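Local atomic coordinates of 3-hydroxyisobutyrate dehydrogenase family protein (PDB entry 3PDU), a protein that probably reduces succinic semialdehyde to gamma-hydroxybutyrate with NADP(H) as cofactor, as a member of the beta-hydroxyacid dehydrogenase family. Residues T2-L7 with A23-T28; E53-C58 with R89-M94; T230-K235 with E276-V281; H236-L241 with S264-R269. All coordinates share one frame; numbering follows the deposited sequence.

Contact 1: residues T2-L7 with A23-T28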
# COMPACT_ATOMS: atom_id res chain seq x y z
N THR A 2 36.69 -33.39 14.72
CA THR A 2 35.46 -32.98 14.06
C THR A 2 35.70 -32.62 12.59
O THR A 2 36.53 -31.75 12.30
CB THR A 2 34.84 -31.76 14.78
OG1 THR A 2 34.52 -32.10 16.14
CG2 THR A 2 33.58 -31.29 14.07
N THR A 3 34.99 -33.27 11.68
CA THR A 3 35.05 -32.91 10.26
C THR A 3 33.79 -32.18 9.82
O THR A 3 32.70 -32.41 10.36
CB THR A 3 35.23 -34.15 9.37
OG1 THR A 3 34.10 -35.02 9.55
CG2 THR A 3 36.52 -34.89 9.72
N TYR A 4 33.93 -31.32 8.82
CA TYR A 4 32.84 -30.44 8.42
C TYR A 4 32.39 -30.65 6.98
O TYR A 4 33.20 -30.94 6.09
CB TYR A 4 33.27 -28.97 8.59
CG TYR A 4 33.22 -28.51 10.02
CD1 TYR A 4 32.05 -27.98 10.54
CD2 TYR A 4 34.32 -28.62 10.86
CE1 TYR A 4 31.98 -27.55 11.84
CE2 TYR A 4 34.26 -28.19 12.18
CZ TYR A 4 33.07 -27.65 12.66
OH TYR A 4 32.95 -27.21 13.96
N GLY A 5 31.08 -30.53 6.77
CA GLY A 5 30.47 -30.56 5.45
C GLY A 5 29.86 -29.20 5.14
O GLY A 5 29.52 -28.45 6.05
N PHE A 6 29.74 -28.88 3.86
CA PHE A 6 29.13 -27.62 3.46
C PHE A 6 28.37 -27.78 2.13
O PHE A 6 28.95 -28.17 1.11
CB PHE A 6 30.18 -26.51 3.36
CG PHE A 6 29.61 -25.13 3.52
CD1 PHE A 6 29.86 -24.39 4.66
CD2 PHE A 6 28.79 -24.59 2.53
CE1 PHE A 6 29.33 -23.12 4.82
CE2 PHE A 6 28.24 -23.33 2.69
CZ PHE A 6 28.51 -22.59 3.83
N LEU A 7 27.07 -27.50 2.17
CA LEU A 7 26.18 -27.63 1.01
C LEU A 7 25.70 -26.26 0.56
O LEU A 7 25.16 -25.51 1.37
CB LEU A 7 24.95 -28.47 1.38
CG LEU A 7 25.18 -29.76 2.17
CD1 LEU A 7 23.85 -30.45 2.49
CD2 LEU A 7 26.11 -30.71 1.41
N ALA A 23 40.55 -21.51 8.01
CA ALA A 23 40.71 -21.65 9.45
C ALA A 23 41.37 -22.99 9.81
O ALA A 23 41.84 -23.19 10.93
CB ALA A 23 39.37 -21.52 10.16
N GLY A 24 41.43 -23.90 8.84
CA GLY A 24 42.13 -25.16 9.04
C GLY A 24 41.27 -26.39 9.29
O GLY A 24 41.80 -27.45 9.65
N PHE A 25 39.95 -26.26 9.12
CA PHE A 25 39.07 -27.42 9.23
C PHE A 25 39.16 -28.32 7.98
O PHE A 25 39.50 -27.86 6.90
CB PHE A 25 37.62 -27.00 9.47
CG PHE A 25 37.42 -26.19 10.72
CD1 PHE A 25 37.55 -26.78 11.97
CD2 PHE A 25 37.12 -24.83 10.65
CE1 PHE A 25 37.37 -26.02 13.13
CE2 PHE A 25 36.95 -24.07 11.80
CZ PHE A 25 37.08 -24.67 13.04
N ASP A 26 38.87 -29.61 8.18
CA ASP A 26 38.71 -30.60 7.11
C ASP A 26 37.29 -30.42 6.56
O ASP A 26 36.32 -30.73 7.25
CB ASP A 26 38.89 -32.00 7.72
CG ASP A 26 38.73 -33.14 6.72
OD1 ASP A 26 38.03 -32.99 5.70
OD2 ASP A 26 39.30 -34.21 6.98
N VAL A 27 37.17 -29.89 5.34
CA VAL A 27 35.87 -29.52 4.80
C VAL A 27 35.54 -30.31 3.53
O VAL A 27 36.36 -30.42 2.63
CB VAL A 27 35.78 -27.99 4.49
CG1 VAL A 27 34.37 -27.61 4.00
CG2 VAL A 27 36.14 -27.15 5.72
N THR A 28 34.33 -30.86 3.49
CA THR A 28 33.81 -31.51 2.30
C THR A 28 32.66 -30.67 1.73
O THR A 28 31.75 -30.30 2.46
CB THR A 28 33.28 -32.91 2.64
OG1 THR A 28 34.35 -33.69 3.17
CG2 THR A 28 32.74 -33.61 1.40
O HOH W 1 38.15 -30.46 10.73
O HOH W 2 35.17 -33.11 5.71
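Tyr4 meets Phe25 through its ring and Asp26, Val27 and Thr28 through its backbone. Its CB lies 3.8 Å from Asp26 O and also faces Val27 CG2. With CG anti to the carbonyl carbon (chi1 -77°), the ring swings to the Phe25 side: CD2 lies 3.9 Å from both CB and CD1 of Phe25, and CE2 comes nearer, 3.6 Å from Phe25 CD1. The pair is T-shaped, the Tyr4 edge turned to the Phe25 face, with centroids 4.9 Å apart and planes at 61°. Pro149 and Ala150 of helix 148-154 pack on Phe25 and Tyr4 respectively. An alanine in place of Phe25 would probably leave the CD2-CE2 edge of Tyr4 without its aromatic partner and the phenol ring less firmly held. Beside this pair the backbones form a parallel ladder: Tyr4 N donates to Asp26 O, Thr28 N to Tyr4 O at 2.8 Å, and Phe6 N to Thr28 O. These bonds join the two strands of a beta-alpha-beta unit, strand 4-7, helix 13-23 and strand 27-30, the opening unit of the Rossmann-type nucleotide-binding domain. Gly24, at positive phi in a Schellman motif, ends the helix and redirects the chain toward the second strand. Two waters add bridges between the segments. One donates to Thr2 O and accepts from Asp26 N, sitting at the edge of the Phe25 ring in its plane; the other lies within hydrogen-bonding distance of Tyr4 O, Asp26 OD1 and Thr28 OG1, the last at 2.7 Å. Farther along the strands, Phe6 CB rests 4.4 Å from Val27 CG1, and helix 13-23 covers both residues through Met16, Ala17, Leu20 and Val21.

Contact 2: residues E53-C58 with R89-M94; sequences EVCAAC and RGYIDM
An arginine side chain donates to a carbonyl in the last turn of a helix: Arg89 NE is hydrogen-bonded to Cys55 O at 2.8 Å. The N-H...O angle is 146°, the donor lies in the carbonyl plane, and the oxygen lies close to the guanidinium plane at its edge. Ala56 O takes a different position, 3.5 Å above one guanidinium face and displaced toward its rim. The aliphatic part of Arg89 contributes as well, since CD lies 3.4 Å from Cys58 O. A bend at chi3 (-69°) turns the NE end of the chain back over the end of helix 51-57, while NH2 is hydrogen-bonded to Gly84 O. Two carbonyls near a helix C-terminus thus lie round one cationic group, which would probably be stabilised by the negative end of the helix dipole. Farther along the strand, Cys55 SG approaches Tyr91 CD1 at 4.2 Å, a sulfur-aromatic contact with the sulfur oblique to the ring, 52° off its normal. Val81 touches both of these side chains. A water donates to Cys58 O and to Gly90 O, bridging the helix exit to the start of the strand. The contact joins the C-terminal end of helix 51-57 to the beginning of strand 90-93, a central parallel strand of the sheet, in the alpha/beta/alpha layering of the Rossmann-type NADP-binding domain.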
# COMPACT_ATOMS: atom_id res chain seq x y z
N GLU A 53 26.06 -38.08 0.71
CA GLU A 53 27.46 -38.43 0.90
C GLU A 53 28.13 -37.54 1.94
O GLU A 53 28.90 -38.01 2.78
CB GLU A 53 28.24 -38.38 -0.42
CG GLU A 53 29.71 -38.80 -0.26
CD GLU A 53 30.58 -38.44 -1.45
OE1 GLU A 53 30.06 -38.38 -2.58
OE2 GLU A 53 31.80 -38.22 -1.26
N VAL A 54 27.82 -36.25 1.90
CA VAL A 54 28.40 -35.33 2.87
C VAL A 54 27.95 -35.66 4.29
O VAL A 54 28.76 -35.75 5.22
CB VAL A 54 28.04 -33.88 2.53
CG1 VAL A 54 28.56 -32.93 3.63
CG2 VAL A 54 28.61 -33.48 1.16
N CYS A 55 26.64 -35.86 4.47
CA CYS A 55 26.08 -36.02 5.82
C CYS A 55 26.39 -37.38 6.44
O CYS A 55 26.37 -37.54 7.66
CB CYS A 55 24.58 -35.75 5.81
SG CYS A 55 24.17 -34.01 5.48
N ALA A 56 26.69 -38.36 5.60
CA ALA A 56 27.12 -39.67 6.07
C ALA A 56 28.56 -39.60 6.59
O ALA A 56 28.94 -40.33 7.49
CB ALA A 56 27.01 -40.71 4.95
N ALA A 57 29.36 -38.70 6.01
CA ALA A 57 30.80 -38.70 6.30
C ALA A 57 31.27 -37.61 7.27
O ALA A 57 32.33 -37.75 7.87
CB ALA A 57 31.59 -38.61 5.00
N CYS A 58 30.49 -36.55 7.42
CA CYS A 58 30.96 -35.38 8.18
C CYS A 58 30.26 -35.23 9.53
O CYS A 58 29.05 -35.43 9.64
CB CYS A 58 30.75 -34.12 7.36
SG CYS A 58 31.72 -34.09 5.84
N ARG A 89 25.30 -37.20 14.12
CA ARG A 89 25.93 -36.20 13.25
C ARG A 89 25.01 -34.99 13.11
O ARG A 89 23.79 -35.12 13.15
CB ARG A 89 26.30 -36.80 11.89
CG ARG A 89 27.36 -37.90 12.00
CD ARG A 89 27.79 -38.39 10.64
NE ARG A 89 26.73 -39.13 9.95
CZ ARG A 89 26.39 -40.38 10.24
NH1 ARG A 89 26.99 -41.03 11.23
NH2 ARG A 89 25.43 -40.98 9.56
N GLY A 90 25.60 -33.81 12.94
CA GLY A 90 24.82 -32.58 12.97
C GLY A 90 24.53 -31.96 11.62
O GLY A 90 25.34 -32.05 10.69
N TYR A 91 23.39 -31.31 11.52
CA TYR A 91 23.04 -30.56 10.32
C TYR A 91 22.66 -29.15 10.76
O TYR A 91 21.78 -28.98 11.60
CB TYR A 91 21.86 -31.23 9.60
CG TYR A 91 21.54 -30.63 8.25
CD1 TYR A 91 22.49 -30.58 7.25
CD2 TYR A 91 20.27 -30.11 7.98
CE1 TYR A 91 22.20 -30.03 6.02
CE2 TYR A 91 19.97 -29.55 6.74
CZ TYR A 91 20.95 -29.52 5.76
OH TYR A 91 20.70 -28.98 4.52
N ILE A 92 23.38 -28.15 10.24
CA ILE A 92 23.13 -26.76 10.61
C ILE A 92 22.69 -26.02 9.36
O ILE A 92 23.50 -25.75 8.48
CB ILE A 92 24.40 -26.08 11.18
CG1 ILE A 92 24.90 -26.85 12.42
CG2 ILE A 92 24.13 -24.62 11.51
CD1 ILE A 92 26.16 -26.28 13.04
N ASP A 93 21.41 -25.71 9.28
CA ASP A 93 20.90 -25.04 8.09
C ASP A 93 20.93 -23.54 8.32
O ASP A 93 20.21 -23.01 9.17
CB ASP A 93 19.49 -25.54 7.73
CG ASP A 93 19.09 -25.19 6.29
OD1 ASP A 93 19.79 -24.39 5.64
OD2 ASP A 93 18.06 -25.71 5.82
N MET A 94 21.78 -22.86 7.57
CA MET A 94 21.96 -21.42 7.74
C MET A 94 21.21 -20.63 6.67
O MET A 94 21.31 -19.40 6.61
CB MET A 94 23.46 -21.09 7.73
CG MET A 94 24.20 -21.84 8.85
SD MET A 94 25.94 -21.39 9.05
CE MET A 94 25.83 -19.91 10.04
O HOH W 3 26.78 -34.01 8.95

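Contact 3: residues T230-K235 with E276-V281. With NAP (NADP nicotinamide-adenine-dinucleotide phosphate), chain I.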
# COMPACT_ATOMS: atom_id res chain seq x y z
N THR A 230 26.09 -7.34 -7.17
CA THR A 230 25.25 -8.10 -6.24
C THR A 230 25.93 -8.48 -4.94
O THR A 230 26.89 -9.24 -4.94
CB THR A 230 24.73 -9.37 -6.92
OG1 THR A 230 24.12 -9.02 -8.17
CG2 THR A 230 23.70 -10.06 -6.03
N SER A 231 25.43 -7.93 -3.82
CA SER A 231 25.82 -8.44 -2.51
C SER A 231 24.72 -9.34 -1.95
O SER A 231 24.98 -10.43 -1.47
CB SER A 231 26.12 -7.31 -1.52
OG SER A 231 27.36 -6.69 -1.85
N PHE A 232 23.48 -8.85 -2.01
CA PHE A 232 22.33 -9.64 -1.59
C PHE A 232 21.35 -9.60 -2.75
O PHE A 232 20.83 -8.53 -3.08
CB PHE A 232 21.73 -9.04 -0.31
CG PHE A 232 20.49 -9.74 0.18
CD1 PHE A 232 20.41 -11.12 0.19
CD2 PHE A 232 19.43 -8.99 0.68
CE1 PHE A 232 19.26 -11.76 0.68
CE2 PHE A 232 18.29 -9.62 1.17
CZ PHE A 232 18.20 -11.00 1.17
N PRO A 233 21.14 -10.74 -3.43
CA PRO A 233 20.32 -10.78 -4.64
C PRO A 233 18.91 -10.25 -4.39
O PRO A 233 18.29 -10.60 -3.38
CB PRO A 233 20.29 -12.27 -5.00
CG PRO A 233 21.59 -12.80 -4.45
CD PRO A 233 21.75 -12.06 -3.13
N LEU A 234 18.44 -9.39 -5.28
CA LEU A 234 17.10 -8.81 -5.13
C LEU A 234 16.03 -9.90 -4.98
O LEU A 234 15.12 -9.78 -4.15
CB LEU A 234 16.79 -7.89 -6.32
CG LEU A 234 15.53 -7.05 -6.19
CD1 LEU A 234 15.78 -5.67 -6.79
CD2 LEU A 234 14.35 -7.73 -6.87
N LYS A 235 16.14 -10.97 -5.77
CA LYS A 235 15.18 -12.08 -5.66
C LYS A 235 15.11 -12.65 -4.24
O LYS A 235 14.05 -13.10 -3.81
CB LYS A 235 15.48 -13.20 -6.66
CG LYS A 235 16.85 -13.87 -6.46
CD LYS A 235 17.17 -14.81 -7.62
CE LYS A 235 18.55 -15.44 -7.44
NZ LYS A 235 18.97 -16.20 -8.66
N GLU A 276 20.38 -8.66 -9.59
CA GLU A 276 21.19 -7.53 -9.17
C GLU A 276 21.11 -7.39 -7.65
O GLU A 276 20.35 -8.11 -7.01
CB GLU A 276 20.68 -6.26 -9.85
CG GLU A 276 20.88 -6.26 -11.37
CD GLU A 276 20.19 -5.09 -12.04
OE1 GLU A 276 20.54 -3.93 -11.74
OE2 GLU A 276 19.28 -5.33 -12.86
N ASP A 277 21.90 -6.50 -7.07
CA ASP A 277 21.77 -6.25 -5.64
C ASP A 277 20.36 -5.79 -5.32
O ASP A 277 19.70 -5.12 -6.14
CB ASP A 277 22.76 -5.19 -5.18
CG ASP A 277 22.87 -5.13 -3.67
OD1 ASP A 277 23.47 -6.05 -3.09
OD2 ASP A 277 22.35 -4.16 -3.07
N PHE A 278 19.88 -6.09 -4.11
CA PHE A 278 18.53 -5.66 -3.73
C PHE A 278 18.33 -4.15 -3.77
O PHE A 278 17.20 -3.67 -3.85
CB PHE A 278 18.05 -6.28 -2.40
CG PHE A 278 18.61 -5.63 -1.15
CD1 PHE A 278 17.76 -4.96 -0.27
CD2 PHE A 278 19.96 -5.76 -0.82
CE1 PHE A 278 18.24 -4.40 0.91
CE2 PHE A 278 20.46 -5.19 0.36
CZ PHE A 278 19.60 -4.50 1.23
N ALA A 279 19.42 -3.38 -3.74
CA ALA A 279 19.30 -1.93 -3.88
C ALA A 279 18.68 -1.55 -5.23
O ALA A 279 18.17 -0.44 -5.42
CB ALA A 279 20.67 -1.23 -3.70
N ALA A 280 18.75 -2.48 -6.18
CA ALA A 280 18.24 -2.22 -7.52
C ALA A 280 16.72 -2.03 -7.57
O ALA A 280 16.18 -1.73 -8.63
CB ALA A 280 18.69 -3.33 -8.47
N VAL A 281 16.03 -2.21 -6.45
CA VAL A 281 14.62 -1.85 -6.41
C VAL A 281 14.47 -0.38 -6.79
O VAL A 281 13.44 0.05 -7.29
CB VAL A 281 13.98 -2.13 -5.02
CG1 VAL A 281 14.56 -1.20 -3.96
CG2 VAL A 281 12.46 -1.99 -5.10
PA NAP I . 22.74 -17.57 -4.10
O1A NAP I . 21.61 -17.35 -5.01
O2A NAP I . 24.01 -17.01 -4.58
O5B NAP I . 22.92 -19.12 -3.76
C5B NAP I . 21.86 -20.02 -3.56
C4B NAP I . 22.46 -21.40 -3.33
O4B NAP I . 21.40 -22.35 -3.22
C3B NAP I . 23.33 -21.88 -4.50
O3B NAP I . 24.34 -22.72 -3.97
C2B NAP I . 22.37 -22.73 -5.32
O2B NAP I . 22.94 -23.77 -6.07
C1B NAP I . 21.56 -23.34 -4.20
N9A NAP I . 20.25 -23.83 -4.64
C8A NAP I . 19.18 -23.11 -5.08
N7A NAP I . 18.18 -23.99 -5.36
C5A NAP I . 18.61 -25.24 -5.09
C6A NAP I . 18.00 -26.49 -5.19
N6A NAP I . 16.74 -26.59 -5.62
N1A NAP I . 18.73 -27.60 -4.84
C2A NAP I . 20.03 -27.49 -4.39
N3A NAP I . 20.62 -26.25 -4.29
C4A NAP I . 19.92 -25.15 -4.64
O3 NAP I . 22.27 -16.96 -2.70
PN NAP I . 23.06 -16.43 -1.41
O1N NAP I . 23.08 -14.96 -1.48
O2N NAP I . 24.28 -17.26 -1.22
O5D NAP I . 21.94 -16.84 -0.32
C5D NAP I . 21.91 -18.10 0.32
C4D NAP I . 20.98 -17.94 1.52
O4D NAP I . 21.51 -16.98 2.41
C3D NAP I . 19.62 -17.38 1.09
O3D NAP I . 18.64 -17.93 1.95
C2D NAP I . 19.73 -15.90 1.35
O2D NAP I . 18.46 -15.29 1.58
C1D NAP I . 20.58 -15.94 2.61
N1N NAP I . 21.34 -14.73 2.92
C2N NAP I . 21.95 -14.01 1.94
C3N NAP I . 22.70 -12.87 2.27
C7N NAP I . 23.41 -12.06 1.21
O7N NAP I . 23.80 -10.76 1.54
N7N NAP I . 23.65 -12.55 -0.01
C4N NAP I . 22.80 -12.49 3.61
C5N NAP I . 22.19 -13.25 4.61
C6N NAP I . 21.47 -14.38 4.25
P2B NAP I . 23.35 -23.53 -7.61
O1X NAP I . 23.28 -24.89 -8.24
O2X NAP I . 22.39 -22.54 -8.23
O3X NAP I . 24.74 -22.96 -7.67
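Asp277 holds CG anti to its backbone N (chi1 -168°), which carries the carboxylate to the amides of Ser231 and Phe232, while Phe278 places its CG between N and the carbonyl carbon (chi1 79°), setting its ring face against the edge of Phe232. Asp277 OD1 accepts from two successive amides, Ser231 N at 2.8 Å and Phe232 N at 3.0 Å, both on its anti side. The other oxygen, OD2, is met from above the carboxylate plane by Ala279 N, an Asx turn that opens the 3-10 segment 278-281, and also forms a salt bridge with Lys219. A leucine at Asp277 would probably leave the Ser231 and Phe232 amides without their shared acceptor and Lys219 without its counter-charge. Backbone bonds flank the carboxylate: Phe278 N donates to Phe232 O, and Leu234 N, just after the N-cap residue Pro233, donates to Glu276 O at 2.9 Å. The two phenyl rings make a T-shaped pair, planes at 67°, with CD2 of Phe232 3.6 Å from CD2 of Phe278. Farther along, Leu234 CD1 reaches 3.5 Å from Val281 N and packs on Ala280 CB. The other side of segment 230-235 serves the cofactor. Ser231 O accepts from NADP N7N at 2.9 Å, a bond that is likely to limit rotation of the carboxamide, and Phe232 CD1 lies 3.3 Å from NADP C7N. With Thr124 touching both Ser231 and Phe232, this is the carboxamide end of the NADP pocket, where the loop before helix 234-251 meets the nicotinamide.

Contact 4: residues H236-L241 with S264-R269. With NAP (NADP nicotinamide-adenine-dinucleotide phosphate), chain I.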
# COMPACT_ATOMS: atom_id res chain seq x y z
N HIS A 236 16.23 -12.65 -3.52
CA HIS A 236 16.21 -13.20 -2.15
C HIS A 236 15.64 -12.22 -1.14
O HIS A 236 15.01 -12.63 -0.16
CB HIS A 236 17.59 -13.70 -1.73
CG HIS A 236 18.07 -14.85 -2.56
ND1 HIS A 236 19.40 -15.11 -2.81
CD2 HIS A 236 17.37 -15.81 -3.23
CE1 HIS A 236 19.50 -16.18 -3.57
NE2 HIS A 236 18.29 -16.62 -3.85
N MET A 237 15.85 -10.93 -1.37
CA MET A 237 15.17 -9.92 -0.56
C MET A 237 13.65 -10.06 -0.72
O MET A 237 12.90 -9.99 0.26
CB MET A 237 15.61 -8.50 -0.94
CG MET A 237 14.87 -7.38 -0.16
SD MET A 237 15.46 -7.15 1.54
CE MET A 237 14.43 -8.30 2.41
N GLN A 238 13.21 -10.26 -1.96
CA GLN A 238 11.76 -10.36 -2.21
C GLN A 238 11.22 -11.63 -1.54
O GLN A 238 10.17 -11.62 -0.91
CB GLN A 238 11.45 -10.34 -3.71
CG GLN A 238 9.96 -10.16 -4.01
CD GLN A 238 9.23 -11.49 -4.08
OE1 GLN A 238 9.62 -12.37 -4.84
NE2 GLN A 238 8.15 -11.62 -3.30
N LYS A 239 11.96 -12.73 -1.68
CA LYS A 239 11.65 -13.97 -0.95
C LYS A 239 11.51 -13.74 0.57
O LYS A 239 10.57 -14.25 1.21
CB LYS A 239 12.72 -15.03 -1.26
CG LYS A 239 12.52 -16.37 -0.53
CD LYS A 239 13.39 -16.50 0.72
CE LYS A 239 14.89 -16.32 0.39
NZ LYS A 239 15.71 -16.38 1.65
N ASP A 240 12.43 -12.97 1.16
CA ASP A 240 12.34 -12.73 2.62
C ASP A 240 11.10 -11.92 3.01
O ASP A 240 10.46 -12.20 4.04
CB ASP A 240 13.60 -12.04 3.15
CG ASP A 240 14.83 -12.94 3.11
OD1 ASP A 240 14.69 -14.15 2.84
OD2 ASP A 240 15.94 -12.43 3.36
N LEU A 241 10.77 -10.92 2.21
CA LEU A 241 9.53 -10.17 2.45
C LEU A 241 8.29 -11.06 2.27
O LEU A 241 7.36 -11.02 3.09
CB LEU A 241 9.45 -8.95 1.51
CG LEU A 241 10.38 -7.79 1.91
CD1 LEU A 241 10.54 -6.73 0.81
CD2 LEU A 241 9.89 -7.13 3.19
N SER A 264 6.66 -3.87 -4.28
CA SER A 264 7.64 -3.07 -5.02
C SER A 264 8.82 -3.93 -5.46
O SER A 264 9.33 -3.78 -6.58
CB SER A 264 8.14 -1.86 -4.21
OG SER A 264 7.09 -0.92 -4.07
N PHE A 265 9.26 -4.83 -4.59
CA PHE A 265 10.34 -5.76 -4.97
C PHE A 265 9.90 -6.74 -6.06
O PHE A 265 10.71 -7.13 -6.90
CB PHE A 265 10.90 -6.50 -3.76
CG PHE A 265 11.95 -5.72 -3.03
CD1 PHE A 265 13.24 -5.66 -3.52
CD2 PHE A 265 11.64 -5.01 -1.87
CE1 PHE A 265 14.22 -4.92 -2.87
CE2 PHE A 265 12.62 -4.28 -1.21
CZ PHE A 265 13.90 -4.24 -1.71
N LYS A 266 8.63 -7.12 -6.05
CA LYS A 266 8.11 -7.93 -7.15
C LYS A 266 8.16 -7.15 -8.46
O LYS A 266 8.49 -7.72 -9.50
CB LYS A 266 6.69 -8.43 -6.87
CG LYS A 266 6.61 -9.50 -5.77
CD LYS A 266 5.14 -9.95 -5.57
CE LYS A 266 4.95 -10.73 -4.25
NZ LYS A 266 3.47 -10.94 -3.99
N ARG A 267 7.86 -5.85 -8.42
CA ARG A 267 7.96 -5.04 -9.63
C ARG A 267 9.39 -5.05 -10.16
O ARG A 267 9.61 -5.14 -11.37
CB ARG A 267 7.51 -3.58 -9.40
CG ARG A 267 6.02 -3.38 -9.18
CD ARG A 267 5.65 -1.89 -9.06
NE ARG A 267 6.02 -1.31 -7.77
CZ ARG A 267 6.30 -0.02 -7.58
NH1 ARG A 267 6.25 0.83 -8.60
NH2 ARG A 267 6.63 0.43 -6.37
N ALA A 268 10.36 -4.94 -9.26
CA ALA A 268 11.76 -4.93 -9.67
C ALA A 268 12.20 -6.26 -10.28
O ALA A 268 12.94 -6.28 -11.26
CB ALA A 268 12.67 -4.55 -8.50
N ARG A 269 11.74 -7.37 -9.71
CA ARG A 269 11.92 -8.68 -10.35
C ARG A 269 11.32 -8.70 -11.74
O ARG A 269 11.96 -9.14 -12.69
CB ARG A 269 11.25 -9.80 -9.54
CG ARG A 269 12.00 -10.22 -8.30
CD ARG A 269 11.32 -11.43 -7.64
NE ARG A 269 11.81 -12.70 -8.16
CZ ARG A 269 11.95 -13.81 -7.43
NH1 ARG A 269 11.63 -13.82 -6.13
NH2 ARG A 269 12.41 -14.92 -8.00
PA NAP I . 22.74 -17.57 -4.10
O1A NAP I . 21.61 -17.35 -5.01
O2A NAP I . 24.01 -17.01 -4.58
O5B NAP I . 22.92 -19.12 -3.76
C5B NAP I . 21.86 -20.02 -3.56
C4B NAP I . 22.46 -21.40 -3.33
O4B NAP I . 21.40 -22.35 -3.22
C3B NAP I . 23.33 -21.88 -4.50
O3B NAP I . 24.34 -22.72 -3.97
C2B NAP I . 22.37 -22.73 -5.32
O2B NAP I . 22.94 -23.77 -6.07
C1B NAP I . 21.56 -23.34 -4.20
N9A NAP I . 20.25 -23.83 -4.64
C8A NAP I . 19.18 -23.11 -5.08
N7A NAP I . 18.18 -23.99 -5.36
C5A NAP I . 18.61 -25.24 -5.09
C6A NAP I . 18.00 -26.49 -5.19
N6A NAP I . 16.74 -26.59 -5.62
N1A NAP I . 18.73 -27.60 -4.84
C2A NAP I . 20.03 -27.49 -4.39
N3A NAP I . 20.62 -26.25 -4.29
C4A NAP I . 19.92 -25.15 -4.64
O3 NAP I . 22.27 -16.96 -2.70
PN NAP I . 23.06 -16.43 -1.41
O1N NAP I . 23.08 -14.96 -1.48
O2N NAP I . 24.28 -17.26 -1.22
O5D NAP I . 21.94 -16.84 -0.32
C5D NAP I . 21.91 -18.10 0.32
C4D NAP I . 20.98 -17.94 1.52
O4D NAP I . 21.51 -16.98 2.41
C3D NAP I . 19.62 -17.38 1.09
O3D NAP I . 18.64 -17.93 1.95
C2D NAP I . 19.73 -15.90 1.35
O2D NAP I . 18.46 -15.29 1.58
C1D NAP I . 20.58 -15.94 2.61
N1N NAP I . 21.34 -14.73 2.92
C2N NAP I . 21.95 -14.01 1.94
C3N NAP I . 22.70 -12.87 2.27
C7N NAP I . 23.41 -12.06 1.21
O7N NAP I . 23.80 -10.76 1.54
N7N NAP I . 23.65 -12.55 -0.01
C4N NAP I . 22.80 -12.49 3.61
C5N NAP I . 22.19 -13.25 4.61
C6N NAP I . 21.47 -14.38 4.25
P2B NAP I . 23.35 -23.53 -7.61
O1X NAP I . 23.28 -24.89 -8.24
O2X NAP I . 22.39 -22.54 -8.23
O3X NAP I . 24.74 -22.96 -7.67
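Phe265 offers one ring face to Met237, whose CG stands 3.8 Å from the ring centroid and 19° off the normal, a CH-pi contact. It belongs to an antiparallel helix pair of the all-helical domain: the local axes of 236-241 and 264-269 run at 149° and approach to 9.3 Å. Bends at chi2 and chi3 of Met237 leave SD oblique to the same ring, 5.1 Å from its centroid, in a Met-aromatic contact. Leu241 crosses Phe265 at about a right angle, placing CD1 3.4 Å from CD2 of the ring. Gln238 and Phe265 run antiparallel alongside each other, CG of the first against CB of the second. Beyond Phe265, NE2 of Gln238 crosses the Lys266 chain at a slant, 3.5 Å from CE, and is hydrogen-bonded to Asn262 and to Asp249 of a neighbouring subunit, tying the pair to the tetramer. On the helix side that faces NADP, Lys239 NZ donates to ribose O2D at 3.0 Å and forms a salt bridge with Asp240 OD1. The side chains of Gln238 and Arg269 run roughly perpendicular, and NH1 of Arg269 donates to OE1 of Gln238 at 2.8 Å, with an N-H...O angle of 137°.

Overall arrangement
Contacts 1 and 2 belong to the NADP-binding sheet domain, contacts 3 and 4 to the helical domain, on the opposite side of the chain's centre, with the centres of contacts 1 and 4 about 33 Å apart. All four are mainly buried, although contact 1 also has an exposed aspartate, contact 2 an exposed alanine, and contact 4 reaches another subunit. Contacts 1 and 2 touch, Gly5 CA packing on Val54 CG1 at 3.5 Å; contacts 3 and 4 share helix 234-251 and both meet NADP. Chemistry follows place: parallel backbone bonding dominates contact 1, one arginine-carbonyl bond contact 2, carboxylate-amide bonding contact 3, and side-chain packing between helices contact 4.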